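Local coordinates for PrhC (Penicillium brasilianum, PDB 5X9J), which acts as an isomerase in the biosynthesis of the hexacyclic fungal meroterpenoid paraherquonin, working as a homodimer, at residues 74-77 against 78-82; 153-156 against 157-160. All coordinates share one frame; numbering follows the deposited sequence.

Contact 1: residues 74-77 against 78-82; sequences QETR and EYFEE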
ATOM      1  N   GLN B  74      15.336  -8.450  15.774  1.00 38.60           N
ATOM      2  CA  GLN B  74      16.755  -8.109  15.714  1.00 43.84           C
ATOM      3  C   GLN B  74      17.120  -7.498  14.365  1.00 40.76           C
ATOM      4  O   GLN B  74      17.881  -6.526  14.302  1.00 42.59           O
ATOM      5  CB  GLN B  74      17.607  -9.348  15.998  1.00 45.32           C
ATOM      6  CG  GLN B  74      19.111  -9.138  15.796  1.00 52.93           C
ATOM      7  CD  GLN B  74      19.694  -8.092  16.741  1.00 63.94           C
ATOM      8  OE1 GLN B  74      19.226  -7.930  17.877  1.00 66.95           O
ATOM      9  NE2 GLN B  74      20.715  -7.368  16.272  1.00 62.09           N
ATOM     10  N   GLU B  75      16.580  -8.043  13.278  1.00 38.38           N
ATOM     11  CA  GLU B  75      16.863  -7.477  11.963  1.00 39.72           C
ATOM     12  C   GLU B  75      16.264  -6.083  11.820  1.00 39.42           C
ATOM     13  O   GLU B  75      16.885  -5.192  11.230  1.00 36.90           O
ATOM     14  CB  GLU B  75      16.345  -8.412  10.876  1.00 38.11           C
ATOM     15  CG  GLU B  75      17.049  -9.765  10.883  1.00 41.35           C
ATOM     16  CD  GLU B  75      16.362 -10.781   9.999  1.00 44.64           C
ATOM     17  OE1 GLU B  75      17.052 -11.361   9.132  1.00 47.81           O
ATOM     18  OE2 GLU B  75      15.133 -10.994  10.166  1.00 40.35           O
ATOM     19  N   THR B  76      15.067  -5.874  12.371  1.00 36.71           N
ATOM     20  CA  THR B  76      14.463  -4.544  12.378  1.00 41.21           C
ATOM     21  C   THR B  76      15.359  -3.527  13.083  1.00 40.25           C
ATOM     22  O   THR B  76      15.533  -2.400  12.600  1.00 38.02           O
ATOM     23  CB  THR B  76      13.087  -4.601  13.047  1.00 36.03           C
ATOM     24  OG1 THR B  76      12.181  -5.302  12.189  1.00 41.69           O
ATOM     25  CG2 THR B  76      12.556  -3.196  13.304  1.00 42.50           C
ATOM     26  N   ARG B  77      15.933  -3.899  14.227  1.00 39.45           N
ATOM     27  CA  ARG B  77      16.822  -2.981  14.927  1.00 42.05           C
ATOM     28  C   ARG B  77      18.025  -2.626  14.064  1.00 41.19           C
ATOM     29  O   ARG B  77      18.392  -1.451  13.947  1.00 43.03           O
ATOM     30  CB  ARG B  77      17.275  -3.579  16.257  1.00 48.80           C
ATOM     31  CG  ARG B  77      18.273  -2.690  17.018  1.00 53.45           C
ATOM     32  CD  ARG B  77      18.418  -3.129  18.469  1.00 58.33           C
ATOM     33  NE  ARG B  77      18.369  -4.584  18.579  1.00 65.81           N
ATOM     34  CZ  ARG B  77      18.076  -5.243  19.696  1.00 70.99           C
ATOM     35  NH1 ARG B  77      17.804  -4.571  20.810  1.00 65.78           N
ATOM     36  NH2 ARG B  77      18.043  -6.575  19.694  1.00 65.52           N
ATOM     37  N   GLU B  78      18.649  -3.634  13.446  1.00 39.41           N
ATOM     38  CA  GLU B  78      19.787  -3.361  12.573  1.00 42.83           C
ATOM     39  C   GLU B  78      19.382  -2.467  11.410  1.00 39.60           C
ATOM     40  O   GLU B  78      20.114  -1.540  11.048  1.00 37.59           O
ATOM     41  CB  GLU B  78      20.393  -4.668  12.059  1.00 42.35           C
ATOM     42  CG  GLU B  78      21.102  -5.505  13.122  1.00 50.24           C
ATOM     43  CD  GLU B  78      21.690  -6.800  12.561  1.00 59.77           C
ATOM     44  OE1 GLU B  78      21.158  -7.894  12.862  1.00 58.62           O
ATOM     45  OE2 GLU B  78      22.689  -6.720  11.808  1.00 66.69           O
ATOM     46  N   TYR B  79      18.210  -2.719  10.819  1.00 39.10           N
ATOM     47  CA  TYR B  79      17.769  -1.882   9.709  1.00 39.84           C
ATOM     48  C   TYR B  79      17.559  -0.441  10.155  1.00 40.54           C
ATOM     49  O   TYR B  79      17.955   0.499   9.452  1.00 36.73           O
ATOM     50  CB  TYR B  79      16.490  -2.441   9.087  1.00 41.29           C
ATOM     51  CG  TYR B  79      15.917  -1.529   8.027  1.00 46.78           C
ATOM     52  CD1 TYR B  79      16.480  -1.468   6.761  1.00 45.27           C
ATOM     53  CD2 TYR B  79      14.832  -0.703   8.302  1.00 50.81           C
ATOM     54  CE1 TYR B  79      15.968  -0.627   5.787  1.00 49.66           C
ATOM     55  CE2 TYR B  79      14.310   0.142   7.335  1.00 56.14           C
ATOM     56  CZ  TYR B  79      14.884   0.175   6.078  1.00 57.71           C
ATOM     57  OH  TYR B  79      14.375   1.015   5.112  1.00 64.04           O
ATOM     58  N   PHE B  80      16.943  -0.244  11.325  1.00 39.71           N
ATOM     59  CA  PHE B  80      16.723   1.113  11.814  1.00 40.03           C
ATOM     60  C   PHE B  80      18.039   1.830  12.107  1.00 42.76           C
ATOM     61  O   PHE B  80      18.140   3.049  11.914  1.00 39.02           O
ATOM     62  CB  PHE B  80      15.831   1.093  13.056  1.00 41.42           C
ATOM     63  CG  PHE B  80      14.367   0.864  12.752  1.00 48.62           C
ATOM     64  CD1 PHE B  80      13.405   1.032  13.734  1.00 54.46           C
ATOM     65  CD2 PHE B  80      13.953   0.481  11.484  1.00 53.09           C
ATOM     66  CE1 PHE B  80      12.049   0.819  13.459  1.00 57.19           C
ATOM     67  CE2 PHE B  80      12.598   0.267  11.200  1.00 55.71           C
ATOM     68  CZ  PHE B  80      11.650   0.436  12.191  1.00 52.57           C
ATOM     69  N   GLU B  81      19.058   1.102  12.563  1.00 38.96           N
ATOM     70  CA  GLU B  81      20.364   1.718  12.765  1.00 41.14           C
ATOM     71  C   GLU B  81      20.935   2.242  11.452  1.00 42.68           C
ATOM     72  O   GLU B  81      21.470   3.356  11.405  1.00 41.70           O
ATOM     73  CB  GLU B  81      21.326   0.721  13.411  1.00 43.67           C
ATOM     74  CG  GLU B  81      20.989   0.392  14.861  1.00 50.67           C
ATOM     75  CD  GLU B  81      20.885   1.634  15.740  1.00 62.28           C
ATOM     76  OE1 GLU B  81      19.780   1.903  16.271  1.00 66.91           O
ATOM     77  OE2 GLU B  81      21.909   2.345  15.893  1.00 63.81           O
ATOM     78  N   GLU B  82      20.820   1.463  10.370  1.00 38.55           N
ATOM     79  CA  GLU B  82      21.287   1.941   9.070  1.00 38.70           C
ATOM     80  C   GLU B  82      20.548   3.202   8.658  1.00 41.19           C
ATOM     81  O   GLU B  82      21.152   4.142   8.119  1.00 40.16           O
ATOM     82  CB  GLU B  82      21.116   0.860   8.007  1.00 36.82           C
ATOM     83  CG  GLU B  82      21.929  -0.390   8.271  1.00 38.96           C
ATOM     84  CD  GLU B  82      23.438  -0.161   8.157  1.00 46.43           C
ATOM     85  OE1 GLU B  82      23.865   0.891   7.615  1.00 43.43           O
ATOM     86  OE2 GLU B  82      24.200  -1.046   8.603  1.00 47.29           O
TER

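Contact 2: residues 153-156 against 157-160; sequences KQDL and MNRL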
ATOM      1  N   LYS B 153      11.352   5.781  -2.562  1.00 25.98           N
ATOM      2  CA  LYS B 153      12.452   5.085  -1.911  1.00 25.55           C
ATOM      3  C   LYS B 153      13.611   4.848  -2.868  1.00 30.22           C
ATOM      4  O   LYS B 153      14.779   5.006  -2.483  1.00 26.19           O
ATOM      5  CB  LYS B 153      11.988   3.758  -1.326  1.00 27.92           C
ATOM      6  CG  LYS B 153      13.113   3.089  -0.567  1.00 31.72           C
ATOM      7  CD  LYS B 153      12.683   1.808   0.089  1.00 39.99           C
ATOM      8  CE  LYS B 153      13.703   1.408   1.148  1.00 41.81           C
ATOM      9  NZ  LYS B 153      13.618  -0.056   1.440  1.00 48.45           N
ATOM     10  N   GLN B 154      13.324   4.442  -4.110  1.00 27.74           N
ATOM     11  CA  GLN B 154      14.414   4.187  -5.045  1.00 28.63           C
ATOM     12  C   GLN B 154      15.178   5.470  -5.362  1.00 27.12           C
ATOM     13  O   GLN B 154      16.400   5.441  -5.529  1.00 27.72           O
ATOM     14  CB  GLN B 154      13.897   3.549  -6.339  1.00 30.58           C
ATOM     15  CG  GLN B 154      15.033   3.113  -7.264  1.00 31.55           C
ATOM     16  CD  GLN B 154      16.033   2.148  -6.574  1.00 45.19           C
ATOM     17  OE1 GLN B 154      15.637   1.160  -5.947  1.00 47.02           O
ATOM     18  NE2 GLN B 154      17.332   2.452  -6.684  1.00 45.40           N
ATOM     19  N   ASP B 155      14.471   6.597  -5.461  1.00 26.11           N
ATOM     20  CA  ASP B 155      15.134   7.877  -5.695  1.00 29.60           C
ATOM     21  C   ASP B 155      16.057   8.231  -4.535  1.00 31.57           C
ATOM     22  O   ASP B 155      17.172   8.720  -4.746  1.00 30.48           O
ATOM     23  CB  ASP B 155      14.106   8.995  -5.900  1.00 29.37           C
ATOM     24  CG  ASP B 155      13.420   8.943  -7.270  1.00 42.60           C
ATOM     25  OD1 ASP B 155      13.919   8.231  -8.178  1.00 43.89           O
ATOM     26  OD2 ASP B 155      12.378   9.628  -7.439  1.00 45.50           O
ATOM     27  N   LEU B 156      15.611   7.985  -3.299  1.00 29.14           N
ATOM     28  CA  LEU B 156      16.484   8.195  -2.146  1.00 29.24           C
ATOM     29  C   LEU B 156      17.724   7.316  -2.241  1.00 31.88           C
ATOM     30  O   LEU B 156      18.849   7.795  -2.065  1.00 30.42           O
ATOM     31  CB  LEU B 156      15.736   7.920  -0.842  1.00 27.85           C
ATOM     32  CG  LEU B 156      16.639   7.927   0.406  1.00 29.89           C
ATOM     33  CD1 LEU B 156      17.285   9.307   0.626  1.00 29.88           C
ATOM     34  CD2 LEU B 156      15.878   7.503   1.641  1.00 28.74           C
ATOM     35  N   MET B 157      17.532   6.024  -2.538  1.00 28.05           N
ATOM     36  CA  MET B 157      18.663   5.109  -2.653  1.00 31.67           C
ATOM     37  C   MET B 157      19.633   5.556  -3.739  1.00 31.25           C
ATOM     38  O   MET B 157      20.853   5.439  -3.574  1.00 28.77           O
ATOM     39  CB  MET B 157      18.179   3.686  -2.941  1.00 30.09           C
ATOM     40  CG  MET B 157      17.318   3.106  -1.847  1.00 38.85           C
ATOM     41  SD  MET B 157      18.204   3.078  -0.275  1.00 44.30           S
ATOM     42  CE  MET B 157      19.576   2.023  -0.726  1.00 40.21           C
ATOM     43  N   ASN B 158      19.111   6.054  -4.862  1.00 25.94           N
ATOM     44  CA  ASN B 158      19.984   6.564  -5.914  1.00 31.69           C
ATOM     45  C   ASN B 158      20.770   7.784  -5.435  1.00 32.44           C
ATOM     46  O   ASN B 158      21.964   7.910  -5.715  1.00 34.11           O
ATOM     47  CB  ASN B 158      19.166   6.921  -7.158  1.00 29.89           C
ATOM     48  CG  ASN B 158      18.622   5.694  -7.881  1.00 35.45           C
ATOM     49  OD1 ASN B 158      19.090   4.571  -7.688  1.00 33.86           O
ATOM     50  ND2 ASN B 158      17.638   5.915  -8.734  1.00 32.14           N
ATOM     51  N   ARG B 159      20.108   8.706  -4.730  1.00 30.64           N
ATOM     52  CA  ARG B 159      20.809   9.882  -4.222  1.00 33.68           C
ATOM     53  C   ARG B 159      21.860   9.490  -3.191  1.00 33.28           C
ATOM     54  O   ARG B 159      22.965  10.045  -3.186  1.00 34.23           O
ATOM     55  CB  ARG B 159      19.807  10.878  -3.635  1.00 32.48           C
ATOM     56  CG  ARG B 159      18.975  11.616  -4.695  1.00 35.28           C
ATOM     57  CD  ARG B 159      18.023  12.634  -4.055  1.00 37.38           C
ATOM     58  NE  ARG B 159      16.809  11.984  -3.563  1.00 44.36           N
ATOM     59  CZ  ARG B 159      16.117  12.354  -2.484  1.00 44.62           C
ATOM     60  NH1 ARG B 159      16.505  13.388  -1.730  1.00 40.62           N
ATOM     61  NH2 ARG B 159      15.025  11.676  -2.151  1.00 35.19           N
ATOM     62  N   LEU B 160      21.537   8.527  -2.321  1.00 29.87           N
ATOM     63  CA  LEU B 160      22.506   8.043  -1.344  1.00 32.20           C
ATOM     64  C   LEU B 160      23.688   7.373  -2.027  1.00 35.92           C
ATOM     65  O   LEU B 160      24.839   7.555  -1.609  1.00 34.26           O
ATOM     66  CB  LEU B 160      21.843   7.060  -0.370  1.00 31.30           C
ATOM     67  CG  LEU B 160      20.789   7.610   0.592  1.00 30.15           C
ATOM     68  CD1 LEU B 160      20.173   6.464   1.400  1.00 29.21           C
ATOM     69  CD2 LEU B 160      21.385   8.678   1.522  1.00 30.46           C
TER
HETATM   70  O   HOH W   1      16.710   8.273  -9.126  1.00 46.41           O

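Contact 1: residues 74-77 against 78-82
T76 and F80 make the apolar part of this contact, one helical turn apart and side by side, both pointing the same way. The methyl CG2 of T76 sits over the centre of one face of the F80 ring, 4.0 Å from the centroid and 12° off the normal, a CH-pi contact. It gets there because OG1 takes the place beside the backbone N (chi1 -70°), where it bonds back to the carbonyl of N72, and CG2 is left anti to that N. The edge of the same ring meets CD2 of Y79 in its plane. With an alanine at F80, the T76 methyl would probably lose its aromatic face and a gap would open against M46 and V49 of helix 46-51.

Backbone bonds between residues four apart tie the turns in the ordinary alpha-helical way, from E78 N to Q74 O (3.1 Å) through to E81 N to R77 O (3.0 Å). These are the first turns of helix 73-86, which packs on helix 46-51 through R77 and F80, and on helix 167-173 through E75, E78 and Y79.

Among the polar side chains, Q74 and E78 are exposed. Q74, bent at chi2 (63°), uses both ends of its amide: NE2 gives a weak bond to OE1 of E78 at 3.5 Å, and OE1 accepts NH2 of R77 at 2.6 Å. E75 turns elsewhere, to a salt bridge with R69 and the backbone N of N72.

Contact 2: residues 153-156 against 157-160
Q154 with N158 and L156 with L160 are side-chain pairs four residues apart on helix 150-162, which follows the last strand of the sheet, 141-148; R159 turns back to the carbonyl of D155. NE2 of Q154 donates to OD1 of N158 at 2.9 Å. The acceptor lies in the amide plane of Q154, but the donor stands 49° above the carbonyl plane of N158 and so misses its lone pairs; the two amides are turned 55° apart. Q154 also packs on V151 of the second subunit. On the exposed side a water joins D155 and N158, donating to OD1 of D155 and accepting from ND2 of N158 at 2.6 Å, so both ends of the N158 amide are used.

The pattern is that of an amphipathic helix: this polar strip runs along one flank, while L156, M157 and L160 are buried, towards helices 73-86 and 167-173. CD1 of L156 meets CG of L160 at 3.9 Å, their side chains crossing at a slant.

The backbone N of R159 bonds to O of D155 at 2.9 Å, and NE adds a weak bond to that same oxygen at 3.5 Å. The chain bends at chi3 (-81°) and brings the guanidinium back along the helix, with CD1 of L156 over one face, 4.3 Å above the plane and offset toward the rim. From there NH1 reaches the loop carbonyls of G121 and P123.

How the contacts relate
Going from the N terminus, the chain passes helix 46-51 and strand 57-61 before reaching contact 1 within helix 73-86. It then runs through the strands of the mixed sheet, the last of which, 141-148, lies parallel to 57-61, and enters helix 150-162, where contact 2 lies. Each contact spans adjacent turns of one helix, so neither closes a long loop; they stand in series, with no nesting or crossing. Their centres are 19 Å apart, yet they touch where OH of Y79 packs 3.9 Å from NZ of K153. Helix 167-173 joins them further: L169 meets both Y79 and M157, and C173 meets both Y79 and K153. W83 and I86 of helix 73-86 pack on L156 and L160 respectively.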